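Local coordinates for aminoglycoside phosphotransferase (Mycobacterium smegmatis, PDB 6EF6), which phosphorylates (S)-1-amino-2-propanol, serving as the kinase of the aminoacetone utilization microcompartment, at residues G188-A193 and L203-Q208; A268-E273 and L312-W317. All blocks are in the same frame, centred on the assembly; numbering follows the deposited sequence.

Contact 1 (G188-A193 and L203-Q208); sequences GRWQDA and LLTRAQ. With NA (sodium ion), chain E.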
ATOM      1  N   GLY A 188      -6.765   4.159  13.194  1.00 18.28           N
ATOM      2  CA  GLY A 188      -7.880   4.655  13.989  1.00 19.16           C
ATOM      3  C   GLY A 188      -9.184   3.946  13.648  1.00 16.53           C
ATOM      4  O   GLY A 188      -9.238   2.985  12.907  1.00 16.90           O
ATOM      5  N   ARG A 189     -10.265   4.471  14.221  1.00 17.33           N
ATOM      6  CA  ARG A 189     -11.592   3.863  14.088  1.00 16.13           C
ATOM      7  C   ARG A 189     -12.359   4.502  12.943  1.00 16.36           C
ATOM      8  O   ARG A 189     -12.533   5.730  12.937  1.00 18.21           O
ATOM      9  CB  ARG A 189     -12.387   4.080  15.382  1.00 18.99           C
ATOM     10  CG  ARG A 189     -11.848   3.286  16.595  1.00 19.98           C
ATOM     11  CD  ARG A 189     -12.564   3.541  17.934  1.00 29.89           C
ATOM     12  NE  ARG A 189     -14.033   3.459  17.939  1.00 32.75           N
ATOM     13  CZ  ARG A 189     -14.748   2.340  18.022  1.00 41.30           C
ATOM     14  NH1 ARG A 189     -14.155   1.144  18.095  1.00 44.90           N
ATOM     15  NH2 ARG A 189     -16.069   2.437  18.034  1.00 32.48           N
ATOM     16  N   TRP A 190     -12.878   3.685  12.029  1.00 14.58           N
ATOM     17  CA  TRP A 190     -13.752   4.241  10.983  1.00 14.60           C
ATOM     18  C   TRP A 190     -14.993   4.860  11.589  1.00 15.05           C
ATOM     19  O   TRP A 190     -15.558   5.835  11.049  1.00 15.61           O
ATOM     20  CB  TRP A 190     -14.116   3.162   9.950  1.00 13.95           C
ATOM     21  CG  TRP A 190     -14.872   1.988  10.513  1.00 12.44           C
ATOM     22  CD1 TRP A 190     -14.347   0.777  10.892  1.00 13.27           C
ATOM     23  CD2 TRP A 190     -16.272   1.892  10.801  1.00 12.13           C
ATOM     24  NE1 TRP A 190     -15.336  -0.031  11.394  1.00 14.02           N
ATOM     25  CE2 TRP A 190     -16.536   0.625  11.334  1.00 13.50           C
ATOM     26  CE3 TRP A 190     -17.331   2.803  10.658  1.00 13.13           C
ATOM     27  CZ2 TRP A 190     -17.784   0.232  11.756  1.00 14.39           C
ATOM     28  CZ3 TRP A 190     -18.566   2.442  11.048  1.00 15.16           C
ATOM     29  CH2 TRP A 190     -18.802   1.165  11.599  1.00 13.83           C
ATOM     30  N   GLN A 191     -15.392   4.403  12.781  1.00 14.78           N
ATOM     31  CA  GLN A 191     -16.551   4.925  13.469  1.00 16.13           C
ATOM     32  C   GLN A 191     -16.407   6.390  13.823  1.00 15.89           C
ATOM     33  O   GLN A 191     -17.440   7.065  14.003  1.00 18.43           O
ATOM     34  CB  GLN A 191     -16.838   4.140  14.740  1.00 16.56           C
ATOM     35  CG  GLN A 191     -17.229   2.700  14.512  1.00 16.45           C
ATOM     36  CD  GLN A 191     -16.074   1.721  14.576  1.00 14.73           C
ATOM     37  OE1 GLN A 191     -14.928   2.051  14.259  1.00 15.86           O
ATOM     38  NE2 GLN A 191     -16.390   0.513  15.007  1.00 17.17           N
ATOM     39  N   ASP A 192     -15.172   6.891  13.920  1.00 16.14           N
ATOM     40  CA  ASP A 192     -14.909   8.259  14.317  1.00 19.43           C
ATOM     41  C   ASP A 192     -14.759   9.216  13.140  1.00 20.02           C
ATOM     42  O   ASP A 192     -14.610  10.428  13.390  1.00 21.42           O
ATOM     43  CB  ASP A 192     -13.630   8.302  15.178  1.00 23.29           C
ATOM     44  CG  ASP A 192     -13.798   7.638  16.535  1.00 33.15           C
ATOM     45  OD1 ASP A 192     -14.920   7.609  17.081  1.00 34.39           O
ATOM     46  OD2 ASP A 192     -12.781   7.122  17.053  1.00 35.65           O
ATOM     47  N   ALA A 193     -14.942   8.761  11.912  1.00 18.14           N
ATOM     48  CA  ALA A 193     -14.804   9.640  10.764  1.00 17.99           C
ATOM     49  C   ALA A 193     -16.011  10.569  10.669  1.00 19.12           C
ATOM     50  O   ALA A 193     -17.131  10.199  10.995  1.00 18.89           O
ATOM     51  CB  ALA A 193     -14.712   8.805   9.494  1.00 17.34           C
ATOM     52  N   LEU A 203     -25.289   0.437   9.432  1.00 13.80           N
ATOM     53  CA  LEU A 203     -25.006  -0.312   8.197  1.00 14.12           C
ATOM     54  C   LEU A 203     -23.591  -0.844   8.175  1.00 12.68           C
ATOM     55  O   LEU A 203     -23.350  -2.015   7.874  1.00 13.48           O
ATOM     56  CB  LEU A 203     -25.216   0.586   6.977  1.00 17.46           C
ATOM     57  CG  LEU A 203     -26.648   0.682   6.472  1.00 33.21           C
ATOM     58  CD1 LEU A 203     -26.745   1.772   5.456  1.00 26.41           C
ATOM     59  CD2 LEU A 203     -26.999  -0.619   5.800  1.00 46.88           C
ATOM     60  N   LEU A 204     -22.638  -0.005   8.522  1.00 12.64           N
ATOM     61  CA  LEU A 204     -21.240  -0.348   8.409  1.00 13.09           C
ATOM     62  C   LEU A 204     -20.858  -1.368   9.462  1.00 14.43           C
ATOM     63  O   LEU A 204     -20.042  -2.256   9.217  1.00 13.12           O
ATOM     64  CB  LEU A 204     -20.305   0.863   8.465  1.00 13.36           C
ATOM     65  CG  LEU A 204     -20.505   1.854   7.291  1.00 13.03           C
ATOM     66  CD1 LEU A 204     -19.786   3.140   7.573  1.00 15.57           C
ATOM     67  CD2 LEU A 204     -20.051   1.276   5.994  1.00 14.35           C
ATOM     68  N   THR A 205     -21.417  -1.287  10.695  1.00 13.36           N
ATOM     69  CA  THR A 205     -21.130  -2.277  11.732  1.00 14.55           C
ATOM     70  C   THR A 205     -21.709  -3.625  11.367  1.00 13.22           C
ATOM     71  O   THR A 205     -21.057  -4.647  11.558  1.00 14.10           O
ATOM     72  CB  THR A 205     -21.644  -1.853  13.113  1.00 13.81           C
ATOM     73  OG1 THR A 205     -21.003  -0.649  13.510  1.00 14.02           O
ATOM     74  CG2 THR A 205     -21.340  -2.938  14.198  1.00 14.60           C
ATOM     75  N   ARG A 206     -22.912  -3.672  10.781  1.00 13.78           N
ATOM     76  CA  ARG A 206     -23.471  -4.971  10.421  1.00 14.82           C
ATOM     77  C   ARG A 206     -22.624  -5.639   9.362  1.00 14.25           C
ATOM     78  O   ARG A 206     -22.357  -6.834   9.440  1.00 14.40           O
ATOM     79  CB  ARG A 206     -24.903  -4.747   9.934  1.00 16.82           C
ATOM     80  CG  ARG A 206     -25.743  -6.029   9.862  1.00 21.28           C
ATOM     81  CD  ARG A 206     -25.967  -6.569  11.274  1.00 45.25           C
ATOM     82  NE  ARG A 206     -26.980  -7.629  11.351  1.00 50.22           N
ATOM     83  CZ  ARG A 206     -26.886  -8.696  12.146  1.00 58.17           C
ATOM     84  NH1 ARG A 206     -25.851  -8.837  12.962  1.00 58.79           N
ATOM     85  NH2 ARG A 206     -27.854  -9.613  12.174  1.00 55.39           N
ATOM     86  N   ALA A 207     -22.194  -4.874   8.355  1.00 13.72           N
ATOM     87  CA  ALA A 207     -21.349  -5.415   7.300  1.00 14.66           C
ATOM     88  C   ALA A 207     -19.980  -5.764   7.844  1.00 13.65           C
ATOM     89  O   ALA A 207     -19.440  -6.835   7.500  1.00 13.50           O
ATOM     90  CB  ALA A 207     -21.240  -4.417   6.139  1.00 14.08           C
ATOM     91  N   GLN A 208     -19.410  -4.933   8.735  1.00 13.74           N
ATOM     92  CA  GLN A 208     -18.140  -5.263   9.392  1.00 14.23           C
ATOM     93  C   GLN A 208     -18.226  -6.584  10.125  1.00 13.90           C
ATOM     94  O   GLN A 208     -17.272  -7.384  10.125  1.00 14.30           O
ATOM     95  CB  GLN A 208     -17.788  -4.168  10.409  1.00 14.98           C
ATOM     96  CG  GLN A 208     -16.540  -4.446  11.194  1.00 15.94           C
ATOM     97  CD  GLN A 208     -16.473  -3.635  12.430  1.00 15.83           C
ATOM     98  OE1 GLN A 208     -15.692  -2.694  12.540  1.00 16.05           O
ATOM     99  NE2 GLN A 208     -17.282  -3.972  13.415  1.00 16.70           N
TER
HETATM  100 NA    NA E 404     -19.236   8.311  14.365  1.00 23.12          NA
HETATM  101  O   HOH W   1     -19.227  -0.248  15.613  1.00 15.11           O
HETATM  102  O   HOH W   2     -14.562  -1.993  14.839  1.00 18.42           O
HETATM  103  O   HOH W   3     -17.872   8.365  16.770  1.00 45.59           O
HETATM  104  O   HOH W   4     -18.179  10.247  13.589  1.00 24.31           O
HETATM  105  O   HOH W   5     -20.223   6.356  15.025  1.00 21.11           O

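Contact 2 (A268-E273 and L312-W317); sequences AVSFIE and LLLLAW. With JFN ((2R)-1-methoxypropan-2-amine), chain C.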
ATOM      1  N   ALA A 268      -5.834  -2.657  -4.515  1.00 12.69           N
ATOM      2  CA  ALA A 268      -5.849  -2.304  -5.930  1.00 13.36           C
ATOM      3  C   ALA A 268      -6.941  -1.295  -6.254  1.00 14.43           C
ATOM      4  O   ALA A 268      -6.791  -0.524  -7.208  1.00 16.48           O
ATOM      5  CB  ALA A 268      -6.059  -3.574  -6.736  1.00 14.88           C
ATOM      6  N   VAL A 269      -8.066  -1.328  -5.536  1.00 13.47           N
ATOM      7  CA  VAL A 269      -9.181  -0.443  -5.804  1.00 12.40           C
ATOM      8  C   VAL A 269      -9.336   0.620  -4.713  1.00 13.14           C
ATOM      9  O   VAL A 269     -10.410   1.223  -4.551  1.00 14.01           O
ATOM     10  CB  VAL A 269     -10.470  -1.223  -6.056  1.00 12.12           C
ATOM     11  CG1 VAL A 269     -10.363  -1.991  -7.388  1.00 14.80           C
ATOM     12  CG2 VAL A 269     -10.787  -2.183  -4.953  1.00 14.26           C
ATOM     13  N   SER A 270      -8.224   0.988  -4.090  1.00 12.72           N
ATOM     14  CA  SER A 270      -8.222   2.010  -3.040  1.00 13.00           C
ATOM     15  C   SER A 270      -8.880   3.273  -3.541  1.00 15.47           C
ATOM     16  O   SER A 270      -8.478   3.840  -4.581  1.00 15.88           O
ATOM     17  CB  SER A 270      -6.801   2.375  -2.630  1.00 14.42           C
ATOM     18  OG  SER A 270      -6.137   1.306  -1.982  1.00 13.86           O
ATOM     19  N   PHE A 271      -9.854   3.760  -2.762  1.00 13.65           N
ATOM     20  CA  PHE A 271     -10.573   5.030  -2.989  1.00 13.34           C
ATOM     21  C   PHE A 271     -11.599   4.999  -4.132  1.00 16.13           C
ATOM     22  O   PHE A 271     -12.372   5.960  -4.280  1.00 16.90           O
ATOM     23  CB  PHE A 271      -9.643   6.234  -3.174  1.00 15.14           C
ATOM     24  CG  PHE A 271      -8.788   6.499  -1.981  1.00 16.92           C
ATOM     25  CD1 PHE A 271      -9.330   6.934  -0.785  1.00 18.89           C
ATOM     26  CD2 PHE A 271      -7.414   6.239  -2.027  1.00 20.68           C
ATOM     27  CE1 PHE A 271      -8.545   7.179   0.341  1.00 21.13           C
ATOM     28  CE2 PHE A 271      -6.632   6.478  -0.895  1.00 21.70           C
ATOM     29  CZ  PHE A 271      -7.185   6.915   0.257  1.00 22.83           C
ATOM     30  N   ILE A 272     -11.633   3.926  -4.897  1.00 15.61           N
ATOM     31  CA  ILE A 272     -12.461   3.767  -6.082  1.00 13.97           C
ATOM     32  C   ILE A 272     -13.355   2.529  -5.966  1.00 14.22           C
ATOM     33  O   ILE A 272     -13.878   2.049  -6.971  1.00 15.21           O
ATOM     34  CB  ILE A 272     -11.646   3.819  -7.406  1.00 15.57           C
ATOM     35  CG1 ILE A 272     -10.567   2.734  -7.463  1.00 16.18           C
ATOM     36  CG2 ILE A 272     -11.036   5.176  -7.609  1.00 18.59           C
ATOM     37  CD1 ILE A 272      -9.811   2.685  -8.825  1.00 16.62           C
ATOM     38  N   GLU A 273     -13.532   2.034  -4.734  1.00 13.25           N
ATOM     39  CA  GLU A 273     -14.264   0.797  -4.474  1.00 13.71           C
ATOM     40  C   GLU A 273     -15.711   0.878  -4.910  1.00 15.34           C
ATOM     41  O   GLU A 273     -16.342  -0.150  -5.157  1.00 15.52           O
ATOM     42  CB  GLU A 273     -14.178   0.415  -2.981  1.00 12.67           C
ATOM     43  CG  GLU A 273     -12.761   0.346  -2.421  1.00 14.53           C
ATOM     44  CD  GLU A 273     -12.161   1.641  -1.865  1.00 13.98           C
ATOM     45  OE1 GLU A 273     -12.783   2.722  -2.052  1.00 13.67           O
ATOM     46  OE2 GLU A 273     -11.083   1.555  -1.295  1.00 14.48           O
ATOM     47  N   LEU A 312     -13.213   0.219   4.747  1.00 12.17           N
ATOM     48  CA  LEU A 312     -13.317   0.660   6.137  1.00 12.65           C
ATOM     49  C   LEU A 312     -12.006   1.236   6.609  1.00 12.69           C
ATOM     50  O   LEU A 312     -11.984   2.209   7.343  1.00 14.13           O
ATOM     51  CB  LEU A 312     -13.782  -0.478   7.047  1.00 15.43           C
ATOM     52  CG  LEU A 312     -15.204  -0.971   6.837  1.00 14.56           C
ATOM     53  CD1 LEU A 312     -15.476  -2.154   7.819  1.00 19.03           C
ATOM     54  CD2 LEU A 312     -16.161   0.153   7.093  1.00 17.27           C
ATOM     55  N   LEU A 313     -10.892   0.579   6.251  1.00 12.81           N
ATOM     56  CA  LEU A 313      -9.598   1.109   6.608  1.00 13.01           C
ATOM     57  C   LEU A 313      -9.365   2.513   6.081  1.00 13.67           C
ATOM     58  O   LEU A 313      -8.791   3.354   6.769  1.00 14.23           O
ATOM     59  CB  LEU A 313      -8.482   0.175   6.183  1.00 13.61           C
ATOM     60  CG  LEU A 313      -8.226  -1.000   7.087  1.00 14.94           C
ATOM     61  CD1 LEU A 313      -7.453  -2.079   6.343  1.00 17.39           C
ATOM     62  CD2 LEU A 313      -7.502  -0.595   8.393  1.00 18.96           C
ATOM     63  N   LEU A 314      -9.698   2.737   4.805  1.00 13.24           N
ATOM     64  CA  LEU A 314      -9.509   4.059   4.217  1.00 12.94           C
ATOM     65  C   LEU A 314     -10.466   5.094   4.771  1.00 13.89           C
ATOM     66  O   LEU A 314     -10.118   6.270   4.851  1.00 14.66           O
ATOM     67  CB  LEU A 314      -9.578   3.980   2.688  1.00 12.72           C
ATOM     68  CG  LEU A 314      -8.439   3.189   2.041  1.00 14.18           C
ATOM     69  CD1 LEU A 314      -8.674   3.145   0.537  1.00 14.85           C
ATOM     70  CD2 LEU A 314      -7.090   3.767   2.370  1.00 15.78           C
ATOM     71  N   LEU A 315     -11.658   4.673   5.184  1.00 13.18           N
ATOM     72  CA  LEU A 315     -12.556   5.590   5.880  1.00 13.86           C
ATOM     73  C   LEU A 315     -11.977   6.004   7.242  1.00 14.09           C
ATOM     74  O   LEU A 315     -11.993   7.177   7.584  1.00 15.96           O
ATOM     75  CB  LEU A 315     -13.902   4.881   6.045  1.00 14.89           C
ATOM     76  CG  LEU A 315     -15.020   5.655   6.747  1.00 13.89           C
ATOM     77  CD1 LEU A 315     -15.331   7.004   6.097  1.00 16.06           C
ATOM     78  CD2 LEU A 315     -16.294   4.801   6.776  1.00 14.38           C
ATOM     79  N   ALA A 316     -11.368   5.040   7.948  1.00 14.50           N
ATOM     80  CA  ALA A 316     -10.651   5.375   9.177  1.00 15.84           C
ATOM     81  C   ALA A 316      -9.508   6.334   8.893  1.00 15.59           C
ATOM     82  O   ALA A 316      -9.337   7.326   9.605  1.00 19.25           O
ATOM     83  CB  ALA A 316     -10.132   4.091   9.791  1.00 18.34           C
ATOM     84  N   TRP A 317      -8.692   6.018   7.874  1.00 16.85           N
ATOM     85  CA  TRP A 317      -7.581   6.905   7.532  1.00 19.53           C
ATOM     86  C   TRP A 317      -8.083   8.312   7.219  1.00 18.96           C
ATOM     87  O   TRP A 317      -7.521   9.317   7.693  1.00 20.45           O
ATOM     88  CB  TRP A 317      -6.829   6.285   6.356  1.00 19.73           C
ATOM     89  CG  TRP A 317      -5.649   7.034   5.959  1.00 25.13           C
ATOM     90  CD1 TRP A 317      -4.381   6.914   6.473  1.00 32.29           C
ATOM     91  CD2 TRP A 317      -5.597   8.054   4.972  1.00 31.56           C
ATOM     92  NE1 TRP A 317      -3.540   7.808   5.852  1.00 34.39           N
ATOM     93  CE2 TRP A 317      -4.265   8.527   4.932  1.00 37.88           C
ATOM     94  CE3 TRP A 317      -6.542   8.616   4.112  1.00 38.99           C
ATOM     95  CZ2 TRP A 317      -3.862   9.540   4.060  1.00 42.73           C
ATOM     96  CZ3 TRP A 317      -6.141   9.619   3.253  1.00 48.75           C
ATOM     97  CH2 TRP A 317      -4.812  10.066   3.227  1.00 46.03           C
TER
HETATM   98  C07 JFN C 402      -3.147   8.346   0.712  1.00 58.58           C
HETATM   99  C08 JFN C 402      -3.055   5.474   3.051  1.00 54.73           C
HETATM  100  C09 JFN C 402      -3.163   6.296   1.774  1.00 57.41           C
HETATM  101  C15 JFN C 402      -2.964   4.002   2.686  1.00 48.85           C
HETATM  102  N04 JFN C 402      -1.828   5.784   3.749  1.00 57.48           N
HETATM  103  O02 JFN C 402      -3.395   7.658   1.916  1.00 68.66           O

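Contact 1 (G188-A193 and L203-Q208)
W190, whose CG stands between its backbone N and carbonyl carbon (chi1 61°), extends its indole from a short 3-10 segment (190-192) to the flank of helix 198-218, where L204, T205 and Q208 meet it. NE1 donates a hydrogen bond of 2.9 Å to OE1 of Q208 (N-H...O angle 157°). The oxygen lies in the indole plane, yet the donor stands above the carbonyl plane and not on a lone pair; ring and amide planes are 76° apart. Q208 brings its oxygen there on a chain that runs straight beyond CG. At the far end of the indole, CH2 approaches CB of L204 obliquely at 3.5 Å, and CD1 of L204 lies 3.7 Å from CZ3. The hydroxyl of T205 sits at the ring edge, its OG1 3.4 Å from CH2 of W190, while its strongest polar partner is the carbonyl O of T201.

Q191 bends at chi2 and lays its amide over the indole, CD being 3.4 Å above the ring centre. NE2 gives hydrogen bonds to two waters: one, 3.0 Å from NE2, donates a hydrogen bond to OG1 of T205, and the other reaches OE1 of Q208. The backbone carbonyl of Q191 points elsewhere and, with V196 O of the same loop and three waters, binds a sodium ion at 2.2 Å. The W190 and water-mediated contacts hold the loop between helices 177-180 and 198-218 to the latter. L181 and V196 pack on W190, L204 and Q208 lean on helix 303-320 through L315 and L312, and L204 touches S338 and A342 of helix 325-347.

Contact 2 (A268-E273 and L312-W317)
OE1 of E273 is held by a salt bridge from NH1 of R311 and a hydrogen bond with the hydroxyl of Y334, anchoring the carboxylate beside L314. The other oxygen, OE2, accepts a weak hydrogen bond from F271 N (2.9 Å, 146°) and lies 3.4 Å from CD1 of L314. That methyl is the hub of the contact: it also sits over the face of the F271 ring, 3.9 Å from the centroid and 4° off the normal, a CH-pi contact, and it meets CB of S270 at 3.8 Å. F271 is the third residue of a type II beta turn from V269 to I272, closed by I272 N to V269 O, within the helical C-terminal lobe of this kinase-like phosphotransferase fold. S270 OG bonds to T267 O and to NE of R310, of the ligand pocket. With CG beside the backbone N (chi1 -61°), the phenyl group of F271 crosses L314 and brings CZ to 3.8 Å from its CD2. CZ approaches CZ3 of W317 obliquely at 4.2 Å. Bound methoxypropanamine lies against one face of the W317 indole, its C08 3.7 Å above the plane and offset toward the rim, while W187 meets that indole edge-to-face.

In the fold
Contacts 1 and 2 follow one another along the chain, and their centres are 12 Å apart. Helix 303-320 joins them: L314 and W317 serve contact 2, whereas residues 188-193 lie against L312, L315 and A316. There G188 O comes within 3.4 Å of A316 CB, and W190 CB within 3.5 Å of L312 O. Contact 2 borders the methoxypropanamine pocket, formed by W317 with E53, W187 and R310, and the W317 side chain is about 8 Å from a second sodium ion, the one bound by D231 and D252. The W190 side chain remains about 13 Å from the ligand, but W187, directly before residues 188-193, connects that loop to the pocket.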